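Local atomic coordinates of apical membrane antigen 1 (Neospora caninum, PDB entry 4APL), a protein that probably takes part in the moving junction through which this apicomplexan parasite invades host cells, the chain here covering three domains of the longer membrane protein. Residues L374-F385 and Q396-I405; F385-R395 and S409-C420. All coordinates share one frame; numbering follows the deposited sequence.

Interaction 1 of 2, residues L374-F385 and Q396-I405; sequences LQCRSSEFPETF and QKTSCVGGQI
Cys376 and Cys400 are joined through their sulfurs, SG to SG 2.1 Å, with a torsion of 92° about the S-S bond. With its SG turned away from the backbone N (chi1 -170°), Cys400 points its sulfur off strand 394-401 at Cys376. On one side of the disulfide, Cys376 N donates to Gly403 O at 3.0 Å, and Ile405 N donates to Leu374 O. Both bonds hold 374-376 against the type I' turn Val401-Gln404 and the start of the strand that leaves it. On the other side Phe381 projects toward 396-405: the edge of its ring, through CE1, meets Thr398 CG2 at 3.6 Å, while CZ comes near Ile405 CG2. Farther along, Thr384 and Thr398 exchange backbone bonds, the one from Thr384 N to Thr398 O measuring 2.8 Å, and their side chains run alongside each other, Thr384 CG2 3.4 Å from Thr398 OG1.

Leu374, Thr398 and Ile405 are buried, whereas the side carrying Glu383, Phe385 and Lys397 is more exposed. There Lys397 stretches beside the Phe385 ring, its CG 3.6 Å from Phe385 CE1, and Glu383 crosses its end at the surface; Glu383 OE2 and Lys397 NZ remain 4.2 Å apart, too far for a salt bridge. Residues 378-380 also lie on the surface and barely touch 396-405. The whole is a small antiparallel sheet cross-linked by a disulfide, consistent with the C-terminal domain III of AMA1.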
loop_
_atom_site.group_PDB
_atom_site.type_symbol
_atom_site.label_atom_id
_atom_site.label_comp_id
_atom_site.label_asym_id
_atom_site.label_seq_id
_atom_site.Cartn_x
_atom_site.Cartn_y
_atom_site.Cartn_z
ATOM N N LEU A 374 18.802 -11.800 -2.255
ATOM C CA LEU A 374 19.763 -11.069 -1.444
ATOM C C LEU A 374 20.908 -11.951 -0.943
ATOM O O LEU A 374 21.718 -11.516 -0.120
ATOM C CB LEU A 374 19.058 -10.389 -0.274
ATOM C CG LEU A 374 18.432 -9.018 -0.528
ATOM C CD1 LEU A 374 17.714 -8.532 0.721
ATOM C CD2 LEU A 374 19.482 -8.009 -0.962
ATOM N N GLN A 375 21.000 -13.169 -1.470
ATOM C CA GLN A 375 21.884 -14.185 -0.906
ATOM C C GLN A 375 23.156 -14.408 -1.705
ATOM O O GLN A 375 23.192 -14.191 -2.913
ATOM C CB GLN A 375 21.146 -15.503 -0.721
ATOM C CG GLN A 375 20.255 -15.517 0.502
ATOM C CD GLN A 375 19.574 -16.854 0.697
ATOM O OE1 GLN A 375 19.650 -17.738 -0.165
ATOM N NE2 GLN A 375 18.903 -17.013 1.834
ATOM N N CYS A 376 24.195 -14.859 -1.015
ATOM C CA CYS A 376 25.517 -14.957 -1.597
ATOM C C CYS A 376 26.354 -15.959 -0.811
ATOM O O CYS A 376 26.023 -16.310 0.321
ATOM C CB CYS A 376 26.196 -13.580 -1.596
ATOM S SG CYS A 376 26.316 -12.794 0.036
ATOM N N ARG A 377 27.432 -16.424 -1.427
ATOM C CA ARG A 377 28.548 -16.989 -0.685
ATOM C C ARG A 377 29.825 -16.241 -1.056
ATOM O O ARG A 377 29.976 -15.781 -2.193
ATOM C CB ARG A 377 28.720 -18.468 -1.004
ATOM C CG ARG A 377 27.492 -19.321 -0.770
ATOM C CD ARG A 377 27.750 -20.702 -1.339
ATOM N NE ARG A 377 26.556 -21.532 -1.368
ATOM C CZ ARG A 377 26.528 -22.752 -1.884
ATOM N NH1 ARG A 377 27.633 -23.265 -2.401
ATOM N NH2 ARG A 377 25.404 -23.452 -1.882
ATOM N N SER A 378 30.743 -16.141 -0.096
ATOM C CA SER A 378 31.989 -15.392 -0.275
ATOM C C SER A 378 32.803 -15.967 -1.432
ATOM O O SER A 378 33.368 -15.227 -2.240
ATOM C CB SER A 378 32.818 -15.419 1.012
ATOM O OG SER A 378 32.016 -15.779 2.127
ATOM N N SER A 379 32.837 -17.296 -1.508
ATOM C CA SER A 379 33.536 -18.013 -2.572
ATOM C C SER A 379 33.058 -17.632 -3.981
ATOM O O SER A 379 33.767 -17.860 -4.957
ATOM C CB SER A 379 33.375 -19.518 -2.364
ATOM O OG SER A 379 32.607 -19.782 -1.202
ATOM N N GLU A 380 31.858 -17.061 -4.079
ATOM C CA GLU A 380 31.241 -16.741 -5.371
ATOM C C GLU A 380 31.154 -15.240 -5.617
ATOM O O GLU A 380 31.033 -14.783 -6.758
ATOM C CB GLU A 380 29.834 -17.328 -5.443
ATOM C CG GLU A 380 29.744 -18.645 -6.187
ATOM C CD GLU A 380 28.759 -19.592 -5.538
ATOM O OE1 GLU A 380 27.546 -19.498 -5.840
ATOM O OE2 GLU A 380 29.197 -20.405 -4.695
ATOM N N PHE A 381 31.179 -14.483 -4.529
ATOM C CA PHE A 381 30.897 -13.067 -4.575
ATOM C C PHE A 381 32.073 -12.344 -3.951
ATOM O O PHE A 381 32.078 -12.093 -2.752
ATOM C CB PHE A 381 29.613 -12.767 -3.796
ATOM C CG PHE A 381 29.044 -11.406 -4.070
ATOM C CD1 PHE A 381 29.677 -10.265 -3.595
ATOM C CD2 PHE A 381 27.887 -11.269 -4.818
ATOM C CE1 PHE A 381 29.168 -9.013 -3.868
ATOM C CE2 PHE A 381 27.366 -10.017 -5.088
ATOM C CZ PHE A 381 28.012 -8.887 -4.617
ATOM N N PRO A 382 33.084 -12.013 -4.764
ATOM C CA PRO A 382 34.269 -11.320 -4.266
ATOM C C PRO A 382 33.955 -9.922 -3.711
ATOM O O PRO A 382 32.956 -9.295 -4.086
ATOM C CB PRO A 382 35.145 -11.203 -5.514
ATOM C CG PRO A 382 34.167 -11.150 -6.644
ATOM C CD PRO A 382 33.063 -12.084 -6.238
ATOM N N GLU A 383 34.807 -9.458 -2.805
ATOM C CA GLU A 383 34.736 -8.101 -2.290
ATOM C C GLU A 383 35.060 -7.094 -3.397
ATOM O O GLU A 383 35.878 -7.360 -4.271
ATOM C CB GLU A 383 35.724 -7.955 -1.137
ATOM C CG GLU A 383 35.597 -6.675 -0.339
ATOM C CD GLU A 383 36.086 -6.856 1.080
ATOM O OE1 GLU A 383 35.586 -7.779 1.764
ATOM O OE2 GLU A 383 36.974 -6.085 1.504
ATOM N N THR A 384 34.425 -5.932 -3.352
ATOM C CA THR A 384 34.586 -4.963 -4.418
ATOM C C THR A 384 34.635 -3.526 -3.891
ATOM O O THR A 384 34.035 -3.211 -2.862
ATOM C CB THR A 384 33.490 -5.148 -5.487
ATOM O OG1 THR A 384 34.095 -5.184 -6.783
ATOM C CG2 THR A 384 32.411 -4.044 -5.420
ATOM N N PHE A 385 35.388 -2.673 -4.577
ATOM C CA PHE A 385 35.517 -1.279 -4.179
ATOM C C PHE A 385 35.368 -0.348 -5.369
ATOM O O PHE A 385 36.059 -0.500 -6.375
ATOM C CB PHE A 385 36.869 -1.055 -3.524
ATOM C CG PHE A 385 36.951 -1.590 -2.137
ATOM C CD1 PHE A 385 36.501 -0.838 -1.067
ATOM C CD2 PHE A 385 37.461 -2.852 -1.899
ATOM C CE1 PHE A 385 36.568 -1.328 0.225
ATOM C CE2 PHE A 385 37.537 -3.355 -0.610
ATOM C CZ PHE A 385 37.091 -2.589 0.457
ATOM N N GLN A 396 31.873 3.059 -2.418
ATOM C CA GLN A 396 31.074 1.858 -2.236
ATOM C C GLN A 396 31.951 0.667 -1.800
ATOM O O GLN A 396 33.075 0.499 -2.282
ATOM C CB GLN A 396 30.338 1.547 -3.545
ATOM C CG GLN A 396 29.479 0.295 -3.512
ATOM C CD GLN A 396 28.299 0.437 -2.579
ATOM O OE1 GLN A 396 28.044 -0.426 -1.736
ATOM N NE2 GLN A 396 27.576 1.543 -2.713
ATOM N N LYS A 397 31.440 -0.152 -0.886
ATOM C CA LYS A 397 32.066 -1.437 -0.592
ATOM C C LYS A 397 31.064 -2.593 -0.578
ATOM O O LYS A 397 30.236 -2.705 0.333
ATOM C CB LYS A 397 32.838 -1.385 0.729
ATOM C CG LYS A 397 33.435 -2.722 1.148
ATOM C CD LYS A 397 33.593 -2.810 2.654
ATOM C CE LYS A 397 34.528 -3.933 3.052
ATOM N NZ LYS A 397 35.115 -3.650 4.388
ATOM N N THR A 398 31.169 -3.467 -1.575
ATOM C CA THR A 398 30.292 -4.634 -1.688
ATOM C C THR A 398 31.035 -5.917 -1.310
ATOM O O THR A 398 32.169 -6.134 -1.741
ATOM C CB THR A 398 29.727 -4.785 -3.119
ATOM O OG1 THR A 398 29.507 -3.493 -3.697
ATOM C CG2 THR A 398 28.416 -5.553 -3.096
ATOM N N SER A 399 30.391 -6.760 -0.506
ATOM C CA SER A 399 30.963 -8.056 -0.129
ATOM C C SER A 399 29.884 -9.030 0.346
ATOM O O SER A 399 28.698 -8.693 0.357
ATOM C CB SER A 399 32.036 -7.884 0.946
ATOM O OG SER A 399 31.453 -7.465 2.159
ATOM N N CYS A 400 30.292 -10.240 0.721
ATOM C CA CYS A 400 29.342 -11.209 1.268
ATOM C C CYS A 400 29.573 -11.486 2.753
ATOM O O CYS A 400 30.494 -12.206 3.128
ATOM C CB CYS A 400 29.339 -12.513 0.461
ATOM S SG CYS A 400 27.985 -13.634 0.902
ATOM N N VAL A 401 28.713 -10.919 3.593
ATOM C CA VAL A 401 28.833 -11.081 5.027
ATOM C C VAL A 401 27.681 -11.901 5.578
ATOM O O VAL A 401 26.528 -11.490 5.512
ATOM C CB VAL A 401 28.897 -9.720 5.734
ATOM C CG1 VAL A 401 28.884 -9.892 7.251
ATOM C CG2 VAL A 401 30.133 -8.959 5.266
ATOM N N GLY A 402 28.019 -13.077 6.098
ATOM C CA GLY A 402 27.056 -13.973 6.709
ATOM C C GLY A 402 25.923 -14.304 5.769
ATOM O O GLY A 402 24.754 -14.114 6.109
ATOM N N GLY A 403 26.272 -14.745 4.565
ATOM C CA GLY A 403 25.289 -15.266 3.611
ATOM C C GLY A 403 24.499 -14.237 2.815
ATOM O O GLY A 403 23.751 -14.599 1.908
ATOM N N GLN A 404 24.660 -12.958 3.144
ATOM C CA GLN A 404 23.868 -11.900 2.516
ATOM C C GLN A 404 24.741 -10.755 2.016
ATOM O O GLN A 404 25.779 -10.472 2.610
ATOM C CB GLN A 404 22.829 -11.374 3.500
ATOM C CG GLN A 404 21.853 -12.438 3.969
ATOM C CD GLN A 404 21.049 -12.006 5.180
ATOM O OE1 GLN A 404 20.944 -10.812 5.484
ATOM N NE2 GLN A 404 20.472 -12.980 5.881
ATOM N N ILE A 405 24.324 -10.107 0.926
ATOM C CA ILE A 405 25.082 -8.995 0.357
ATOM C C ILE A 405 25.300 -7.947 1.431
ATOM O O ILE A 405 24.355 -7.543 2.108
ATOM C CB ILE A 405 24.336 -8.312 -0.806
ATOM C CG1 ILE A 405 23.760 -9.346 -1.758
ATOM C CG2 ILE A 405 25.248 -7.361 -1.578
ATOM C CD1 ILE A 405 23.251 -8.731 -3.042
#

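Interaction 2 of 2, residues F385-R395 and S409-C420; sequences FGSCDVQACKR and SVDCTAEEQNDC
Arg395 and Val410 form an antiparallel hydrogen-bonded pair in the hairpin of strands 394-401 and 404-411, beside two disulfides that give this end of the sheet its cystine-rich character. Arg395 N donates to Val410 O and Val410 N to Arg395 O, each at 3.0 Å. Arg395 CG lies between the backbone N and the carbonyl carbon (chi1 68°); extended from there to NE, the side chain slants across the end of the partner strand, and NE donates to Asp411 O at 3.0 Å. One face of the guanidinium is covered by Thr413 and the opposite face by the Phe385 ring, whose edge also meets Val410 CG2. Glu416 OE1 stands 3.7 Å from Arg395 NH1, well out of the guanidinium plane, a long salt bridge by charge alone. Lys394 bends at chi2 and chi3, bringing NZ 3.1 Å from Asp411 OD1 in a weakly bonded salt bridge. Cys388 SG is bonded to Cys412 SG at 2.1 Å, and Cys388 CB packs against Glu416 CB.

The Glu416 carboxylate is positioned by a capping box: Thr413 N donates to Glu416 OE1 at 2.8 Å, while Thr413 OG1 accepts a weak bond from Glu416 N at the start of the short, weakly bonded helix about 414-417. In the next shell a G1 beta bulge places Cys393 and Lys394 opposite Asp389, which makes a salt bridge to Arg244; the same arginine takes a hydrogen bond with Ser409. Near the modelled C terminus, a second direct link joins the segments, Cys393 SG to Cys420 SG at 2.0 Å, the torsion about the S-S bond being 90°.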
loop_
_atom_site.group_PDB
_atom_site.type_symbol
_atom_site.label_atom_id
_atom_site.label_comp_id
_atom_site.label_asym_id
_atom_site.label_seq_id
_atom_site.Cartn_x
_atom_site.Cartn_y
_atom_site.Cartn_z
ATOM N N PHE A 385 35.388 -2.673 -4.577
ATOM C CA PHE A 385 35.517 -1.279 -4.179
ATOM C C PHE A 385 35.368 -0.348 -5.369
ATOM O O PHE A 385 36.059 -0.500 -6.375
ATOM C CB PHE A 385 36.869 -1.055 -3.524
ATOM C CG PHE A 385 36.951 -1.590 -2.137
ATOM C CD1 PHE A 385 36.501 -0.838 -1.067
ATOM C CD2 PHE A 385 37.461 -2.852 -1.899
ATOM C CE1 PHE A 385 36.568 -1.328 0.225
ATOM C CE2 PHE A 385 37.537 -3.355 -0.610
ATOM C CZ PHE A 385 37.091 -2.589 0.457
ATOM N N GLY A 386 34.473 0.625 -5.249
ATOM C CA GLY A 386 34.285 1.605 -6.313
ATOM C C GLY A 386 35.293 2.738 -6.243
ATOM O O GLY A 386 36.158 2.772 -5.363
ATOM N N SER A 387 35.185 3.679 -7.170
ATOM C CA SER A 387 36.026 4.856 -7.126
ATOM C C SER A 387 35.477 5.827 -6.101
ATOM O O SER A 387 34.292 5.798 -5.801
ATOM C CB SER A 387 36.070 5.512 -8.496
ATOM O OG SER A 387 36.462 4.565 -9.466
ATOM N N CYS A 388 36.337 6.694 -5.578
ATOM C CA CYS A 388 35.910 7.670 -4.591
ATOM C C CYS A 388 34.847 8.562 -5.207
ATOM O O CYS A 388 35.063 9.160 -6.259
ATOM C CB CYS A 388 37.103 8.500 -4.100
ATOM S SG CYS A 388 36.905 9.330 -2.495
ATOM N N ASP A 389 33.669 8.575 -4.597
ATOM C CA ASP A 389 32.698 9.627 -4.845
ATOM C C ASP A 389 33.220 10.860 -4.118
ATOM O O ASP A 389 33.127 10.959 -2.893
ATOM C CB ASP A 389 31.318 9.205 -4.320
ATOM C CG ASP A 389 30.324 10.355 -4.250
ATOM O OD1 ASP A 389 30.672 11.495 -4.639
ATOM O OD2 ASP A 389 29.185 10.115 -3.786
ATOM N N VAL A 390 33.821 11.769 -4.880
ATOM C CA VAL A 390 34.634 12.840 -4.311
ATOM C C VAL A 390 33.795 13.859 -3.552
ATOM O O VAL A 390 34.265 14.470 -2.595
ATOM C CB VAL A 390 35.468 13.558 -5.388
ATOM C CG1 VAL A 390 36.428 12.582 -6.055
ATOM C CG2 VAL A 390 34.559 14.224 -6.417
ATOM N N GLN A 391 32.547 14.024 -3.981
ATOM C CA GLN A 391 31.646 15.011 -3.395
ATOM C C GLN A 391 31.297 14.640 -1.955
ATOM O O GLN A 391 30.912 15.496 -1.159
ATOM C CB GLN A 391 30.375 15.137 -4.247
ATOM C CG GLN A 391 29.196 15.799 -3.542
ATOM C CD GLN A 391 27.905 15.012 -3.708
ATOM O OE1 GLN A 391 26.931 15.522 -4.266
ATOM N NE2 GLN A 391 27.895 13.759 -3.235
ATOM N N ALA A 392 31.453 13.363 -1.624
ATOM C CA ALA A 392 31.129 12.880 -0.287
ATOM C C ALA A 392 32.320 12.208 0.377
ATOM O O ALA A 392 32.227 11.763 1.520
ATOM C CB ALA A 392 29.950 11.925 -0.344
ATOM N N CYS A 393 33.434 12.140 -0.350
ATOM C CA CYS A 393 34.643 11.425 0.078
ATOM C C CYS A 393 34.392 10.095 0.784
ATOM O O CYS A 393 35.020 9.799 1.805
ATOM C CB CYS A 393 35.564 12.319 0.915
ATOM S SG CYS A 393 37.308 12.177 0.447
ATOM N N LYS A 394 33.453 9.319 0.240
ATOM C CA LYS A 394 33.335 7.887 0.526
ATOM C C LYS A 394 33.350 7.079 -0.781
ATOM O O LYS A 394 33.290 7.646 -1.889
ATOM C CB LYS A 394 32.065 7.568 1.337
ATOM C CG LYS A 394 31.703 8.567 2.433
ATOM C CD LYS A 394 32.785 8.723 3.497
ATOM C CE LYS A 394 32.406 8.029 4.797
ATOM N NZ LYS A 394 33.599 7.667 5.614
ATOM N N ARG A 395 33.465 5.758 -0.643
ATOM C CA ARG A 395 33.362 4.849 -1.781
ATOM C C ARG A 395 32.519 3.639 -1.412
ATOM O O ARG A 395 32.432 3.260 -0.241
ATOM C CB ARG A 395 34.748 4.420 -2.288
ATOM C CG ARG A 395 35.534 3.525 -1.336
ATOM C CD ARG A 395 37.024 3.497 -1.660
ATOM N NE ARG A 395 37.780 2.810 -0.617
ATOM C CZ ARG A 395 38.838 2.040 -0.846
ATOM N NH1 ARG A 395 39.272 1.865 -2.086
ATOM N NH2 ARG A 395 39.457 1.433 0.158
ATOM N N SER A 409 29.134 2.195 2.561
ATOM C CA SER A 409 30.126 3.210 2.202
ATOM C C SER A 409 31.265 3.168 3.206
ATOM O O SER A 409 31.039 2.959 4.402
ATOM C CB SER A 409 29.504 4.599 2.233
ATOM O OG SER A 409 28.786 4.868 1.043
ATOM N N VAL A 410 32.489 3.354 2.724
ATOM C CA VAL A 410 33.658 3.375 3.604
ATOM C C VAL A 410 34.621 4.487 3.187
ATOM O O VAL A 410 34.430 5.134 2.158
ATOM C CB VAL A 410 34.402 2.008 3.647
ATOM C CG1 VAL A 410 33.529 0.923 4.260
ATOM C CG2 VAL A 410 34.884 1.596 2.267
ATOM N N ASP A 411 35.656 4.698 3.994
ATOM C CA ASP A 411 36.687 5.679 3.679
ATOM C C ASP A 411 37.363 5.365 2.343
ATOM O O ASP A 411 37.622 4.197 2.018
ATOM C CB ASP A 411 37.742 5.726 4.795
ATOM C CG ASP A 411 37.213 6.340 6.092
ATOM O OD1 ASP A 411 36.614 7.440 6.044
ATOM O OD2 ASP A 411 37.426 5.731 7.166
ATOM N N CYS A 412 37.628 6.419 1.575
ATOM C CA CYS A 412 38.554 6.356 0.451
ATOM C C CYS A 412 40.002 6.208 0.936
ATOM O O CYS A 412 40.314 6.488 2.102
ATOM C CB CYS A 412 38.410 7.616 -0.412
ATOM S SG CYS A 412 36.747 7.834 -1.088
ATOM N N THR A 413 40.891 5.781 0.042
ATOM C CA THR A 413 42.323 5.723 0.363
ATOM C C THR A 413 42.921 7.122 0.488
ATOM O O THR A 413 42.342 8.101 0.006
ATOM C CB THR A 413 43.127 4.929 -0.687
ATOM O OG1 THR A 413 42.823 5.420 -1.997
ATOM C CG2 THR A 413 42.787 3.447 -0.616
ATOM N N ALA A 414 44.084 7.209 1.128
ATOM C CA ALA A 414 44.854 8.455 1.175
ATOM C C ALA A 414 45.013 9.076 -0.217
ATOM O O ALA A 414 44.696 10.247 -0.429
ATOM C CB ALA A 414 46.215 8.217 1.812
ATOM N N GLU A 415 45.483 8.285 -1.171
ATOM C CA GLU A 415 45.605 8.776 -2.530
ATOM C C GLU A 415 44.305 9.416 -3.020
ATOM O O GLU A 415 44.296 10.577 -3.420
ATOM C CB GLU A 415 46.064 7.668 -3.478
ATOM C CG GLU A 415 46.361 8.166 -4.883
ATOM C CD GLU A 415 47.068 9.512 -4.898
ATOM O OE1 GLU A 415 47.825 9.815 -3.941
ATOM O OE2 GLU A 415 46.858 10.276 -5.867
ATOM N N GLU A 416 43.207 8.668 -2.940
ATOM C CA GLU A 416 41.905 9.139 -3.418
ATOM C C GLU A 416 41.434 10.433 -2.748
ATOM O O GLU A 416 40.796 11.262 -3.393
ATOM C CB GLU A 416 40.848 8.044 -3.249
ATOM C CG GLU A 416 40.987 6.880 -4.218
ATOM C CD GLU A 416 40.151 5.679 -3.813
ATOM O OE1 GLU A 416 39.929 5.487 -2.598
ATOM O OE2 GLU A 416 39.715 4.926 -4.710
ATOM N N GLN A 417 41.766 10.591 -1.463
ATOM C CA GLN A 417 41.316 11.719 -0.622
ATOM C C GLN A 417 41.813 13.093 -1.098
ATOM O O GLN A 417 41.304 14.133 -0.678
ATOM C CB GLN A 417 41.752 11.500 0.838
ATOM C CG GLN A 417 40.874 10.556 1.656
ATOM C CD GLN A 417 41.230 10.550 3.137
ATOM O OE1 GLN A 417 41.176 9.516 3.801
ATOM N NE2 GLN A 417 41.603 11.711 3.660
ATOM N N ASN A 418 42.819 13.090 -1.960
ATOM C CA ASN A 418 43.399 14.326 -2.447
ATOM C C ASN A 418 42.613 14.898 -3.617
ATOM O O ASN A 418 43.089 15.803 -4.306
ATOM C CB ASN A 418 44.865 14.116 -2.845
ATOM C CG ASN A 418 45.750 13.778 -1.660
ATOM O OD1 ASN A 418 46.814 13.182 -1.822
ATOM N ND2 ASN A 418 45.317 14.157 -0.461
ATOM N N ASP A 419 41.421 14.355 -3.853
ATOM C CA ASP A 419 40.483 14.945 -4.811
ATOM C C ASP A 419 39.206 15.414 -4.115
ATOM O O ASP A 419 38.265 15.888 -4.764
ATOM C CB ASP A 419 40.149 13.962 -5.932
ATOM C CG ASP A 419 41.326 13.700 -6.849
ATOM O OD1 ASP A 419 42.316 14.464 -6.790
ATOM O OD2 ASP A 419 41.255 12.727 -7.633
ATOM N N CYS A 420 39.186 15.282 -2.790
ATOM C CA CYS A 420 38.119 15.840 -1.979
ATOM C C CYS A 420 38.512 17.229 -1.474
ATOM O O CYS A 420 37.702 18.162 -1.479
ATOM C CB CYS A 420 37.809 14.909 -0.808
ATOM S SG CYS A 420 37.428 13.213 -1.312
#

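In the fold
From its N-terminal end, 374-376 bonds to the turn and the start of strand 404-411, and after a surface loop 384-385 pairs with strand 394-401; interaction 1 closes this loop and so reaches all three strands of the sheet. The chain then runs through 386-393, follows strand 394-401, turns at 401-404 and returns as strand 404-411. Interaction 2 lies at the open end of that hairpin, where disulfides tie the 386-393 loop to the C-terminal tail. The contacts cross rather than nest and share Phe385. They meet where Lys397 packs on Val410 and Gln396 O probably accepts from Gly386 N. Interaction 1 also touches strands 235-241 and 244-247, interaction 2 strand 244-247.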